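Insecticidal Delta-Endotoxin Cry8Ea1 (Bacillus Thuringiensis, PDB 3EB7) is an insecticidal crystal toxin active against larvae of the underground pest Holotrichia parallela, probably by forming pores in gut-cell membranes as other three-domain Cry toxins do. Local coordinates at residues A[338-343]-A[369-374]; A[410-415]-A[433-438]; A[363-368]-A[378-383]; A[276-281]-A[415-420]. All coordinates share one frame; numbering follows the deposited sequence.

Contact 1. Residues A[338-343]-A[369-374]; sequences GFDVYK and IYPDNK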
loop_
_atom_site.group_PDB
_atom_site.type_symbol
_atom_site.label_atom_id
_atom_site.label_comp_id
_atom_site.label_asym_id
_atom_site.label_seq_id
_atom_site.Cartn_x
_atom_site.Cartn_y
_atom_site.Cartn_z
ATOM N N GLY A 338 8.623 19.429 0.928
ATOM C CA GLY A 338 9.715 18.482 1.016
ATOM C C GLY A 338 9.774 17.642 2.273
ATOM O O GLY A 338 10.604 16.757 2.370
ATOM N N PHE A 339 8.902 17.918 3.239
ATOM C CA PHE A 339 8.876 17.194 4.517
ATOM C C PHE A 339 7.979 15.951 4.511
ATOM O O PHE A 339 6.772 16.015 4.189
ATOM C CB PHE A 339 8.373 18.107 5.659
ATOM C CG PHE A 339 9.448 18.972 6.297
ATOM C CD1 PHE A 339 9.442 20.351 6.112
ATOM C CD2 PHE A 339 10.434 18.407 7.107
ATOM C CE1 PHE A 339 10.409 21.160 6.685
ATOM C CE2 PHE A 339 11.429 19.228 7.724
ATOM C CZ PHE A 339 11.404 20.611 7.504
ATOM N N ASP A 340 8.588 14.840 4.916
ATOM C CA ASP A 340 7.906 13.642 5.331
ATOM C C ASP A 340 7.522 13.785 6.801
ATOM O O ASP A 340 8.409 13.744 7.681
ATOM C CB ASP A 340 8.843 12.433 5.180
ATOM C CG ASP A 340 8.954 11.938 3.723
ATOM O OD1 ASP A 340 8.283 12.464 2.815
ATOM O OD2 ASP A 340 9.753 11.026 3.469
ATOM N N VAL A 341 6.229 13.986 7.065
ATOM C CA VAL A 341 5.698 13.865 8.406
ATOM C C VAL A 341 5.468 12.374 8.732
ATOM O O VAL A 341 4.542 11.765 8.243
ATOM C CB VAL A 341 4.415 14.660 8.555
ATOM C CG1 VAL A 341 3.838 14.489 9.933
ATOM C CG2 VAL A 341 4.690 16.130 8.278
ATOM N N TYR A 342 6.339 11.796 9.552
ATOM C CA TYR A 342 6.283 10.365 9.843
ATOM C C TYR A 342 5.446 9.986 11.071
ATOM O O TYR A 342 5.157 8.819 11.280
ATOM C CB TYR A 342 7.703 9.777 9.908
ATOM C CG TYR A 342 8.606 10.441 10.909
ATOM C CD1 TYR A 342 8.645 10.007 12.248
ATOM C CD2 TYR A 342 9.410 11.522 10.532
ATOM C CE1 TYR A 342 9.467 10.666 13.204
ATOM C CE2 TYR A 342 10.237 12.169 11.469
ATOM C CZ TYR A 342 10.269 11.731 12.789
ATOM O OH TYR A 342 11.078 12.390 13.695
ATOM N N LYS A 343 5.048 10.966 11.876
ATOM C CA LYS A 343 4.249 10.683 13.065
ATOM C C LYS A 343 3.464 11.901 13.450
ATOM O O LYS A 343 3.960 13.017 13.376
ATOM C CB LYS A 343 5.129 10.257 14.242
ATOM C CG LYS A 343 4.347 10.093 15.563
ATOM C CD LYS A 343 5.089 9.213 16.541
ATOM C CE LYS A 343 5.579 9.940 17.731
ATOM N NZ LYS A 343 4.807 9.575 18.940
ATOM N N ILE A 369 10.707 14.882 8.898
ATOM C CA ILE A 369 12.056 14.824 8.374
ATOM C C ILE A 369 12.060 15.177 6.882
ATOM O O ILE A 369 11.106 14.917 6.159
ATOM C CB ILE A 369 12.699 13.419 8.617
ATOM C CG1 ILE A 369 14.203 13.431 8.338
ATOM C CG2 ILE A 369 11.996 12.310 7.788
ATOM C CD1 ILE A 369 14.882 12.170 8.841
ATOM N N TYR A 370 13.150 15.777 6.447
ATOM C CA TYR A 370 13.438 16.083 5.056
ATOM C C TYR A 370 14.234 14.920 4.463
ATOM O O TYR A 370 15.410 14.750 4.800
ATOM C CB TYR A 370 14.315 17.298 5.097
ATOM C CG TYR A 370 14.049 18.270 4.064
ATOM C CD1 TYR A 370 12.906 19.080 4.108
ATOM C CD2 TYR A 370 14.950 18.416 3.019
ATOM C CE1 TYR A 370 12.660 20.014 3.128
ATOM C CE2 TYR A 370 14.727 19.359 2.001
ATOM C CZ TYR A 370 13.580 20.135 2.054
ATOM O OH TYR A 370 13.387 21.020 1.022
ATOM N N PRO A 371 13.612 14.081 3.595
ATOM C CA PRO A 371 14.404 12.905 3.202
ATOM C C PRO A 371 15.654 13.213 2.387
ATOM O O PRO A 371 16.525 12.366 2.329
ATOM C CB PRO A 371 13.416 12.028 2.414
ATOM C CG PRO A 371 12.374 12.955 1.954
ATOM C CD PRO A 371 12.274 14.068 2.975
ATOM N N ASP A 372 15.751 14.402 1.790
ATOM C CA ASP A 372 16.983 14.841 1.098
ATOM C C ASP A 372 18.225 14.809 1.997
ATOM O O ASP A 372 19.118 13.961 1.835
ATOM C CB ASP A 372 16.814 16.255 0.512
ATOM C CG ASP A 372 16.563 16.228 -0.976
ATOM O OD1 ASP A 372 17.552 16.425 -1.737
ATOM O OD2 ASP A 372 15.400 15.971 -1.400
ATOM N N ASN A 373 18.249 15.723 2.960
ATOM C CA ASN A 373 19.381 15.920 3.844
ATOM C C ASN A 373 19.178 15.363 5.258
ATOM O O ASN A 373 20.017 15.591 6.125
ATOM C CB ASN A 373 19.695 17.412 3.908
ATOM C CG ASN A 373 18.518 18.249 4.383
ATOM O OD1 ASN A 373 18.401 19.419 4.041
ATOM N ND2 ASN A 373 17.659 17.664 5.178
ATOM N N LYS A 374 18.070 14.658 5.497
ATOM C CA LYS A 374 17.781 14.052 6.814
ATOM C C LYS A 374 17.631 15.065 7.987
ATOM O O LYS A 374 17.781 14.724 9.168
ATOM C CB LYS A 374 18.823 12.975 7.156
ATOM C CG LYS A 374 19.019 11.901 6.091
ATOM C CD LYS A 374 17.713 11.211 5.592
ATOM C CE LYS A 374 18.074 10.201 4.453
ATOM N NZ LYS A 374 16.943 9.776 3.527
#
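The ring of Tyr-370 meets that of Phe-339 edge-on: Tyr-370 CD1 stands 3.8 Å above the plane of the Phe-339 ring, over its centre, and the planes are turned 78° apart in a T-shaped pair. The carbonyl oxygen of Gly-338 lies over one face of the Tyr-370 ring, 3.7 Å from CD1, while Phe-339 CE2 approaches that ring at its edge. Tyr-342 offers its own edge to segment 369-374. Its CG sits between the backbone N and the carbonyl carbon (chi1 57°), and the side chain crosses that of Ile-369 at about a right angle, with Tyr-342 CE2 3.8 Å from Ile-369 N.

Between the aromatic groups, Asp-340 and Ile-369 form an antiparallel hydrogen-bonded pair, with 2.8 Å both from Asp-340 N to Ile-369 O and from Ile-369 N to Asp-340 O. Further along, Tyr-342 and Lys-343 both face Asp-367 in a classic beta bulge of the same sheet. The Asp-340 side chain crosses the ring of Pro-371, whose CG is 3.6 Å from OD2.

OD2 is hydrogen-bonded to Tyr-412 OH, and OD1 makes salt bridges with Arg-415 and Arg-439. Two arginines around one buried carboxylate would be expected to keep it ionised. The carboxylate thus ties this strand end, otherwise packed through aromatic and apolar groups, to the neighbouring hairpin by charge.

Contact 2. Residues A[410-415]-A[433-438]; sequences EAYSHR and THRSAD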
loop_
_atom_site.group_PDB
_atom_site.type_symbol
_atom_site.label_atom_id
_atom_site.label_comp_id
_atom_site.label_asym_id
_atom_site.label_seq_id
_atom_site.Cartn_x
_atom_site.Cartn_y
_atom_site.Cartn_z
ATOM N N GLU A 410 14.104 6.917 10.732
ATOM C CA GLU A 410 14.731 6.081 9.704
ATOM C C GLU A 410 13.810 4.991 9.147
ATOM O O GLU A 410 13.841 4.740 7.962
ATOM C CB GLU A 410 16.064 5.483 10.185
ATOM C CG GLU A 410 17.050 6.585 10.654
ATOM C CD GLU A 410 18.465 6.076 11.023
ATOM O OE1 GLU A 410 19.457 6.746 10.595
ATOM O OE2 GLU A 410 18.594 5.024 11.720
ATOM N N ALA A 411 12.951 4.393 9.970
ATOM C CA ALA A 411 12.179 3.228 9.540
ATOM C C ALA A 411 10.658 3.450 9.305
ATOM O O ALA A 411 9.902 2.490 9.124
ATOM C CB ALA A 411 12.408 2.102 10.501
ATOM N N TYR A 412 10.214 4.699 9.279
ATOM C CA TYR A 412 8.809 5.005 9.122
ATOM C C TYR A 412 8.239 4.402 7.815
ATOM O O TYR A 412 8.931 4.344 6.804
ATOM C CB TYR A 412 8.555 6.522 9.208
ATOM C CG TYR A 412 9.249 7.374 8.178
ATOM C CD1 TYR A 412 8.588 7.741 6.993
ATOM C CD2 TYR A 412 10.571 7.854 8.391
ATOM C CE1 TYR A 412 9.204 8.549 6.040
ATOM C CE2 TYR A 412 11.210 8.660 7.421
ATOM C CZ TYR A 412 10.509 9.007 6.258
ATOM O OH TYR A 412 11.114 9.812 5.290
ATOM N N SER A 413 6.994 3.932 7.862
ATOM C CA SER A 413 6.407 3.263 6.694
ATOM C C SER A 413 5.551 4.197 5.831
ATOM O O SER A 413 5.369 3.916 4.649
ATOM C CB SER A 413 5.617 2.025 7.109
ATOM O OG SER A 413 4.612 2.346 8.057
ATOM N N HIS A 414 5.068 5.302 6.413
ATOM C CA HIS A 414 4.146 6.234 5.769
ATOM C C HIS A 414 4.472 7.654 6.127
ATOM O O HIS A 414 5.197 7.911 7.096
ATOM C CB HIS A 414 2.675 5.941 6.162
ATOM C CG HIS A 414 2.184 4.621 5.664
ATOM N ND1 HIS A 414 2.605 3.418 6.207
ATOM C CD2 HIS A 414 1.353 4.305 4.637
ATOM C CE1 HIS A 414 2.030 2.417 5.558
ATOM N NE2 HIS A 414 1.258 2.932 4.605
ATOM N N ARG A 415 3.952 8.576 5.307
ATOM C CA ARG A 415 4.118 10.017 5.517
ATOM C C ARG A 415 2.733 10.638 5.419
ATOM O O ARG A 415 1.873 10.077 4.718
ATOM C CB ARG A 415 5.039 10.608 4.449
ATOM C CG ARG A 415 4.429 10.559 3.070
ATOM C CD ARG A 415 5.228 11.314 2.080
ATOM N NE ARG A 415 6.399 10.564 1.643
ATOM C CZ ARG A 415 6.378 9.464 0.896
ATOM N NH1 ARG A 415 5.231 8.964 0.444
ATOM N NH2 ARG A 415 7.520 8.879 0.573
ATOM N N THR A 433 0.606 8.383 2.604
ATOM C CA THR A 433 1.179 7.629 1.498
ATOM C C THR A 433 2.325 6.786 2.000
ATOM O O THR A 433 2.953 7.131 2.994
ATOM C CB THR A 433 1.637 8.523 0.311
ATOM O OG1 THR A 433 2.530 9.535 0.774
ATOM C CG2 THR A 433 0.415 9.194 -0.386
ATOM N N HIS A 434 2.567 5.664 1.313
ATOM C CA HIS A 434 3.636 4.706 1.644
ATOM C C HIS A 434 5.057 5.215 1.322
ATOM O O HIS A 434 5.305 5.912 0.289
ATOM C CB HIS A 434 3.357 3.343 0.953
ATOM C CG HIS A 434 4.119 2.192 1.542
ATOM N ND1 HIS A 434 5.398 1.864 1.150
ATOM C CD2 HIS A 434 3.781 1.292 2.500
ATOM C CE1 HIS A 434 5.827 0.834 1.856
ATOM N NE2 HIS A 434 4.862 0.463 2.679
ATOM N N ARG A 435 5.993 4.865 2.211
ATOM C CA ARG A 435 7.408 5.186 2.048
ATOM C C ARG A 435 7.966 4.766 0.678
ATOM O O ARG A 435 8.781 5.479 0.122
ATOM C CB ARG A 435 8.224 4.528 3.179
ATOM C CG ARG A 435 9.747 4.767 3.149
ATOM C CD ARG A 435 10.146 6.170 3.622
ATOM N NE ARG A 435 11.599 6.326 3.843
ATOM C CZ ARG A 435 12.273 5.933 4.936
ATOM N NH1 ARG A 435 11.671 5.313 5.938
ATOM N NH2 ARG A 435 13.590 6.133 5.013
ATOM N N SER A 436 7.534 3.635 0.115
ATOM C CA SER A 436 8.095 3.164 -1.193
ATOM C C SER A 436 7.844 4.110 -2.373
ATOM O O SER A 436 8.477 4.004 -3.395
ATOM C CB SER A 436 7.557 1.767 -1.566
ATOM O OG SER A 436 6.140 1.755 -1.575
ATOM N N ALA A 437 6.891 5.017 -2.216
ATOM C CA ALA A 437 6.502 5.929 -3.258
ATOM C C ALA A 437 7.339 7.218 -3.157
ATOM O O ALA A 437 7.094 8.077 -2.331
ATOM C CB ALA A 437 5.017 6.205 -3.133
ATOM N N ASP A 438 8.331 7.341 -4.020
ATOM C CA ASP A 438 9.326 8.378 -3.861
ATOM C C ASP A 438 8.811 9.744 -4.310
ATOM O O ASP A 438 7.771 9.850 -4.937
ATOM C CB ASP A 438 10.676 7.971 -4.524
ATOM C CG ASP A 438 10.651 8.005 -6.067
ATOM O OD1 ASP A 438 9.650 8.410 -6.712
ATOM O OD2 ASP A 438 11.680 7.619 -6.652
#
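Arg-435 lays its guanidinium flat on the ring of Tyr-412, just beyond the paired ends of the beta hairpin formed by strands 414-422 and 427-434. The hairpin belongs to the beta-prism domain of the toxin. CG of Arg-435 is anti to the backbone N (chi1 180°), and the chain then bends at chi2 (76°). The planes of ring and guanidinium are only 12° apart, with CZ 4.0 Å from the ring centroid, a cation-pi stack. NH1 and NH2 together grip Glu-410 O end-on, at 3.0 Å from NH1, and NH1 also donates to a lone pair of Tyr-412 O. These carbonyls lie in the guanidinium plane, which fixes its rotation above the ring.

Arg-415 is bent at chi3 instead, and its tip reaches the turn that ends strand 427-434. NH1 bonds to Thr-433 OG1 at 2.8 Å, in the guanidinium plane, and to His-434 O at 3.1 Å; NH2 makes a weak bond to Ala-437 O, and NE forms a salt bridge with Asp-340. Four residues, His-434 to Ala-437, form a type I turn here, and the guanidinium spans it.

On the other face of the hairpin, His-434 directs its edge at the face of His-414, the ring centroids 5.0 Å apart, while Leu-18 of helix 2-20 packs against His-434. The His-414 ring is held at both nitrogens: ND1 donates to Ser-413 OG at 2.9 Å, a hydroxyl also bonded to Pro-400 O, and NE2 is bonded to Arg-240. His-434 O receives Arg-415 NH1 and Ala-437 N from opposite faces of its carbonyl plane.

Contact 3. Residues A[363-368]-A[378-383]; sequences KVVFDA and TFTYNP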
loop_
_atom_site.group_PDB
_atom_site.type_symbol
_atom_site.label_atom_id
_atom_site.label_comp_id
_atom_site.label_asym_id
_atom_site.label_seq_id
_atom_site.Cartn_x
_atom_site.Cartn_y
_atom_site.Cartn_z
ATOM N N LYS A 363 -4.735 19.824 20.038
ATOM C CA LYS A 363 -3.298 19.741 19.904
ATOM C C LYS A 363 -2.898 18.697 18.880
ATOM O O LYS A 363 -3.440 17.592 18.886
ATOM C CB LYS A 363 -2.655 19.393 21.255
ATOM C CG LYS A 363 -1.130 19.421 21.226
ATOM C CD LYS A 363 -0.624 19.218 22.660
ATOM C CE LYS A 363 0.889 19.081 22.740
ATOM N NZ LYS A 363 1.205 18.612 24.141
ATOM N N VAL A 364 -1.960 19.049 18.013
ATOM C CA VAL A 364 -1.316 18.061 17.115
ATOM C C VAL A 364 0.199 18.286 17.054
ATOM O O VAL A 364 0.636 19.374 16.732
ATOM C CB VAL A 364 -1.875 18.087 15.631
ATOM C CG1 VAL A 364 -1.236 16.955 14.804
ATOM C CG2 VAL A 364 -3.382 17.979 15.611
ATOM N N VAL A 365 0.973 17.254 17.352
ATOM C CA VAL A 365 2.433 17.271 17.136
ATOM C C VAL A 365 2.784 16.499 15.836
ATOM O O VAL A 365 2.482 15.301 15.727
ATOM C CB VAL A 365 3.181 16.657 18.351
ATOM C CG1 VAL A 365 4.689 16.717 18.147
ATOM C CG2 VAL A 365 2.793 17.403 19.659
ATOM N N PHE A 366 3.366 17.194 14.858
ATOM C CA PHE A 366 3.826 16.578 13.617
ATOM C C PHE A 366 5.356 16.369 13.655
ATOM O O PHE A 366 6.131 17.349 13.631
ATOM C CB PHE A 366 3.503 17.449 12.385
ATOM C CG PHE A 366 2.069 18.015 12.331
ATOM C CD1 PHE A 366 1.728 19.183 13.046
ATOM C CD2 PHE A 366 1.093 17.421 11.514
ATOM C CE1 PHE A 366 0.417 19.731 12.989
ATOM C CE2 PHE A 366 -0.215 17.969 11.414
ATOM C CZ PHE A 366 -0.552 19.128 12.144
ATOM N N ASP A 367 5.799 15.116 13.664
ATOM C CA ASP A 367 7.230 14.851 13.605
ATOM C C ASP A 367 7.617 14.704 12.158
ATOM O O ASP A 367 7.036 13.898 11.448
ATOM C CB ASP A 367 7.602 13.606 14.373
ATOM C CG ASP A 367 7.338 13.729 15.863
ATOM O OD1 ASP A 367 7.511 14.832 16.443
ATOM O OD2 ASP A 367 7.008 12.696 16.478
ATOM N N ALA A 368 8.574 15.509 11.718
ATOM C CA ALA A 368 8.906 15.584 10.317
ATOM C C ALA A 368 10.403 15.448 10.062
ATOM O O ALA A 368 11.249 15.839 10.892
ATOM C CB ALA A 368 8.377 16.909 9.709
ATOM N N THR A 378 10.054 19.376 14.501
ATOM C CA THR A 378 8.682 19.193 14.995
ATOM C C THR A 378 7.844 20.406 14.649
ATOM O O THR A 378 8.315 21.533 14.729
ATOM C CB THR A 378 8.647 19.017 16.531
ATOM O OG1 THR A 378 9.618 18.043 16.903
ATOM C CG2 THR A 378 7.312 18.528 17.028
ATOM N N PHE A 379 6.596 20.168 14.269
ATOM C CA PHE A 379 5.615 21.243 14.105
ATOM C C PHE A 379 4.543 20.980 15.123
ATOM O O PHE A 379 4.040 19.875 15.222
ATOM C CB PHE A 379 5.022 21.224 12.685
ATOM C CG PHE A 379 6.063 21.395 11.592
ATOM C CD1 PHE A 379 6.472 20.309 10.825
ATOM C CD2 PHE A 379 6.646 22.653 11.349
ATOM C CE1 PHE A 379 7.433 20.465 9.812
ATOM C CE2 PHE A 379 7.605 22.836 10.353
ATOM C CZ PHE A 379 7.998 21.738 9.569
ATOM N N THR A 380 4.223 21.985 15.922
ATOM C CA THR A 380 3.199 21.827 16.926
ATOM C C THR A 380 2.113 22.855 16.773
ATOM O O THR A 380 2.365 24.069 16.764
ATOM C CB THR A 380 3.764 21.931 18.355
ATOM O OG1 THR A 380 4.928 21.097 18.468
ATOM C CG2 THR A 380 2.712 21.528 19.348
ATOM N N TYR A 381 0.905 22.305 16.647
ATOM C CA TYR A 381 -0.329 23.010 16.846
ATOM C C TYR A 381 -0.803 22.816 18.315
ATOM O O TYR A 381 -1.225 21.729 18.708
ATOM C CB TYR A 381 -1.376 22.466 15.847
ATOM C CG TYR A 381 -2.758 23.024 16.037
ATOM C CD1 TYR A 381 -3.053 24.359 15.667
ATOM C CD2 TYR A 381 -3.773 22.247 16.602
ATOM C CE1 TYR A 381 -4.349 24.896 15.845
ATOM C CE2 TYR A 381 -5.054 22.787 16.828
ATOM C CZ TYR A 381 -5.334 24.093 16.415
ATOM O OH TYR A 381 -6.598 24.617 16.590
ATOM N N ASN A 382 -0.711 23.877 19.126
ATOM C CA ASN A 382 -1.339 23.881 20.452
ATOM C C ASN A 382 -1.814 25.259 20.926
ATOM O O ASN A 382 -1.125 25.931 21.691
ATOM C CB ASN A 382 -0.434 23.203 21.480
ATOM C CG ASN A 382 -1.141 22.976 22.843
ATOM O OD1 ASN A 382 -2.361 23.194 23.016
ATOM N ND2 ASN A 382 -0.352 22.542 23.823
ATOM N N PRO A 383 -3.014 25.688 20.499
ATOM C CA PRO A 383 -3.421 27.048 20.932
ATOM C C PRO A 383 -3.678 27.171 22.448
ATOM O O PRO A 383 -3.568 28.272 22.976
ATOM C CB PRO A 383 -4.684 27.332 20.125
ATOM C CG PRO A 383 -5.130 25.975 19.599
ATOM C CD PRO A 383 -4.006 25.038 19.622
#
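Phe-366 and Phe-379 are paired across the beta hairpin of strands 357-369 and 376-381, part of one antiparallel sheet of the beta-prism domain. The strands run at 169° to each other, and two hydrogen-bonded pairs, Val-364 with Tyr-381 and Phe-366 with Phe-379, hold them together; Phe-366 N to Phe-379 O measures 2.8 Å.

The side chains of these four residues share the inner face of the sheet. The Phe-366 ring turns its edge to the partner strand: CD1 comes within 3.2 Å of Phe-379 O and 3.9 Å of Phe-379 CB. Val-364 CG1 lies 3.5 Å above one face of this ring, offset toward its rim. At the far end of the phenylalanine pair, Ala-368 CB touches the edge of the Phe-379 ring, 3.7 Å from CE1. Phe-336 meets both phenylalanine rings edge-to-face, and Tyr-381 OH bonds to Thr-287 in the neighbouring sheet, so this face packs toward the rest of the prism, although Phe-379 stays partly exposed.

The opposite face is lined by Val-365, Asp-367, Thr-378 and Thr-380, with both threonines exposed to solvent. Contacts there are sparser: Val-365 and Thr-380 lie side by side, pointing the same way, their CG2 atoms 4.1 Å apart. At the hairpin's end the extended Lys-363 side chain crosses Asn-382 obliquely, its CG 3.9 Å from Asn-382 CB. Even so, the outer face has one tight spot, where Thr-378 CG2, anti to its backbone N, reaches diagonally to Val-365 CG1 at 3.4 Å.

Contact 4. Residues A[276-281]-A[415-420]; sequences LFDFIT and RLNYVT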
loop_
_atom_site.group_PDB
_atom_site.type_symbol
_atom_site.label_atom_id
_atom_site.label_comp_id
_atom_site.label_asym_id
_atom_site.label_seq_id
_atom_site.Cartn_x
_atom_site.Cartn_y
_atom_site.Cartn_z
ATOM N N LEU A 276 -4.161 12.685 -8.751
ATOM C CA LEU A 276 -2.821 12.224 -9.061
ATOM C C LEU A 276 -2.015 12.156 -7.779
ATOM O O LEU A 276 -2.248 12.924 -6.842
ATOM C CB LEU A 276 -2.151 13.218 -10.044
ATOM C CG LEU A 276 -2.675 13.074 -11.476
ATOM C CD1 LEU A 276 -2.537 14.410 -12.174
ATOM C CD2 LEU A 276 -1.946 11.911 -12.210
ATOM N N PHE A 277 -1.063 11.244 -7.720
ATOM C CA PHE A 277 -0.257 11.083 -6.513
ATOM C C PHE A 277 0.322 12.443 -6.098
ATOM O O PHE A 277 0.897 13.136 -6.912
ATOM C CB PHE A 277 0.853 10.066 -6.779
ATOM C CG PHE A 277 1.670 9.736 -5.557
ATOM C CD1 PHE A 277 1.222 8.790 -4.631
ATOM C CD2 PHE A 277 2.880 10.377 -5.320
ATOM C CE1 PHE A 277 1.977 8.469 -3.495
ATOM C CE2 PHE A 277 3.623 10.069 -4.184
ATOM C CZ PHE A 277 3.152 9.101 -3.265
ATOM N N ASP A 278 0.142 12.854 -4.852
ATOM C CA ASP A 278 0.596 14.213 -4.452
ATOM C C ASP A 278 1.275 14.308 -3.073
ATOM O O ASP A 278 1.284 13.360 -2.309
ATOM C CB ASP A 278 -0.516 15.264 -4.608
ATOM C CG ASP A 278 -1.730 15.001 -3.723
ATOM O OD1 ASP A 278 -1.685 14.096 -2.868
ATOM O OD2 ASP A 278 -2.749 15.732 -3.864
ATOM N N PHE A 279 1.866 15.458 -2.803
ATOM C CA PHE A 279 2.572 15.714 -1.536
ATOM C C PHE A 279 2.065 17.001 -0.945
ATOM O O PHE A 279 1.914 17.979 -1.681
ATOM C CB PHE A 279 4.085 15.832 -1.765
ATOM C CG PHE A 279 4.724 14.537 -2.158
ATOM C CD1 PHE A 279 4.927 14.221 -3.521
ATOM C CD2 PHE A 279 5.081 13.606 -1.186
ATOM C CE1 PHE A 279 5.499 12.987 -3.884
ATOM C CE2 PHE A 279 5.655 12.394 -1.533
ATOM C CZ PHE A 279 5.860 12.078 -2.871
ATOM N N ILE A 280 1.799 16.987 0.362
ATOM C CA ILE A 280 1.445 18.194 1.095
ATOM C C ILE A 280 2.573 19.215 1.041
ATOM O O ILE A 280 3.736 18.860 1.218
ATOM C CB ILE A 280 0.996 17.878 2.581
ATOM C CG1 ILE A 280 0.458 19.120 3.276
ATOM C CG2 ILE A 280 2.162 17.286 3.432
ATOM C CD1 ILE A 280 -0.439 18.807 4.503
ATOM N N THR A 281 2.222 20.480 0.783
ATOM C CA THR A 281 3.185 21.603 0.771
ATOM C C THR A 281 2.935 22.688 1.840
ATOM O O THR A 281 3.856 23.365 2.306
ATOM C CB THR A 281 3.257 22.281 -0.620
ATOM O OG1 THR A 281 1.990 22.848 -0.933
ATOM C CG2 THR A 281 3.672 21.271 -1.704
ATOM N N ARG A 415 3.952 8.576 5.307
ATOM C CA ARG A 415 4.118 10.017 5.517
ATOM C C ARG A 415 2.733 10.638 5.419
ATOM O O ARG A 415 1.873 10.077 4.718
ATOM C CB ARG A 415 5.039 10.608 4.449
ATOM C CG ARG A 415 4.429 10.559 3.070
ATOM C CD ARG A 415 5.228 11.314 2.080
ATOM N NE ARG A 415 6.399 10.564 1.643
ATOM C CZ ARG A 415 6.378 9.464 0.896
ATOM N NH1 ARG A 415 5.231 8.964 0.444
ATOM N NH2 ARG A 415 7.520 8.879 0.573
ATOM N N LEU A 416 2.514 11.775 6.098
ATOM C CA LEU A 416 1.234 12.492 6.028
ATOM C C LEU A 416 1.061 13.057 4.616
ATOM O O LEU A 416 1.980 13.706 4.084
ATOM C CB LEU A 416 1.132 13.625 7.065
ATOM C CG LEU A 416 -0.214 14.387 7.125
ATOM C CD1 LEU A 416 -1.322 13.413 7.563
ATOM C CD2 LEU A 416 -0.131 15.601 8.080
ATOM N N ASN A 417 -0.117 12.830 4.036
ATOM C CA ASN A 417 -0.399 13.258 2.694
ATOM C C ASN A 417 -1.456 14.362 2.634
ATOM O O ASN A 417 -1.345 15.289 1.834
ATOM C CB ASN A 417 -0.838 12.041 1.852
ATOM C CG ASN A 417 -1.153 12.391 0.382
ATOM O OD1 ASN A 417 -0.635 13.350 -0.183
ATOM N ND2 ASN A 417 -2.011 11.621 -0.212
ATOM N N TYR A 418 -2.486 14.271 3.462
ATOM C CA TYR A 418 -3.601 15.173 3.354
ATOM C C TYR A 418 -4.419 15.171 4.653
ATOM O O TYR A 418 -4.269 14.277 5.500
ATOM C CB TYR A 418 -4.469 14.746 2.150
ATOM C CG TYR A 418 -5.128 15.905 1.425
ATOM C CD1 TYR A 418 -4.401 16.702 0.528
ATOM C CD2 TYR A 418 -6.480 16.202 1.640
ATOM C CE1 TYR A 418 -5.029 17.788 -0.128
ATOM C CE2 TYR A 418 -7.112 17.272 0.985
ATOM C CZ TYR A 418 -6.383 18.051 0.121
ATOM O OH TYR A 418 -7.003 19.100 -0.500
ATOM N N VAL A 419 -5.273 16.190 4.793
ATOM C CA VAL A 419 -6.239 16.338 5.875
ATOM C C VAL A 419 -7.610 16.761 5.320
ATOM O O VAL A 419 -7.734 17.794 4.635
ATOM C CB VAL A 419 -5.783 17.417 6.899
ATOM C CG1 VAL A 419 -6.602 17.325 8.177
ATOM C CG2 VAL A 419 -4.273 17.285 7.254
ATOM N N THR A 420 -8.640 15.958 5.625
ATOM C CA THR A 420 -10.041 16.308 5.373
ATOM C C THR A 420 -10.741 16.564 6.709
ATOM O O THR A 420 -10.165 16.329 7.769
ATOM C CB THR A 420 -10.766 15.216 4.599
ATOM O OG1 THR A 420 -10.719 13.993 5.361
ATOM C CG2 THR A 420 -10.066 15.018 3.248
HETATM O O HOH W 1 2.862 14.322 1.786
#
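Phe-279 sets CE2 over one face of the Arg-415 guanidinium, 3.6 Å above its plane and offset toward the rim, the two flat groups being turned 75° apart. Followed outward, the arginine begins with CB packed beside Val-341 O, and CG lies against Thr-433. CD is the first atom to touch Phe-279, at the ring edge, 3.8 Å from CE2. NE, salt-bridged to Asp-340, comes to 3.7 Å from the same CE2. CZ follows at 3.9 Å from CE2. NH1, hydrogen-bonded to Thr-433 OG1, ends near the edge of the Phe-277 ring, and NH2 makes a weak bond to Ala-437 O.

Farther along, Ile-280 rests on backbone oxygens: its CB is 3.6 Å from Asn-417 O and its CG2 3.6 Å from Leu-416 O. A water accepts from Ile-280 N and donates to Leu-416 O. Asp-278, beside Asn-417, holds Arg-272 in a salt bridge.

The axes of segments 278-281 and 415-420 come within 5.8 Å, at 76°, with no clear direct hydrogen bond; Asn-417 and Tyr-418 form a classic beta bulge opposite Ser-431. Such a crossing of strands from separate antiparallel sheets belongs to the interior of the beta-prism domain of three-domain Cry toxins.

How the contacts relate
Contacts 2 and 4 are buried and both use strand 414-422, sharing Arg-415, whereas contacts 1 and 3 are partly buried and both reach one sheet, where strands 340-352 and 357-369 are neighbours. Contact 3 is the most regular, held by strand pairing with apolar groups on its inner face. Contact 2 relies on arginines meeting carbonyls and rings, and contact 4 on packing and a water between two sheets. Contact 1 connects them: its Asp-340 reaches the tyrosine and arginine of contact 2, Tyr-342 and Lys-343 pair with Asp-367 of contact 3, and Val-341 O is probably hydrogen-bonded to Leu-416 N of contact 4. Contacts 2 and 3 stay about 7 Å apart at their nearest atoms.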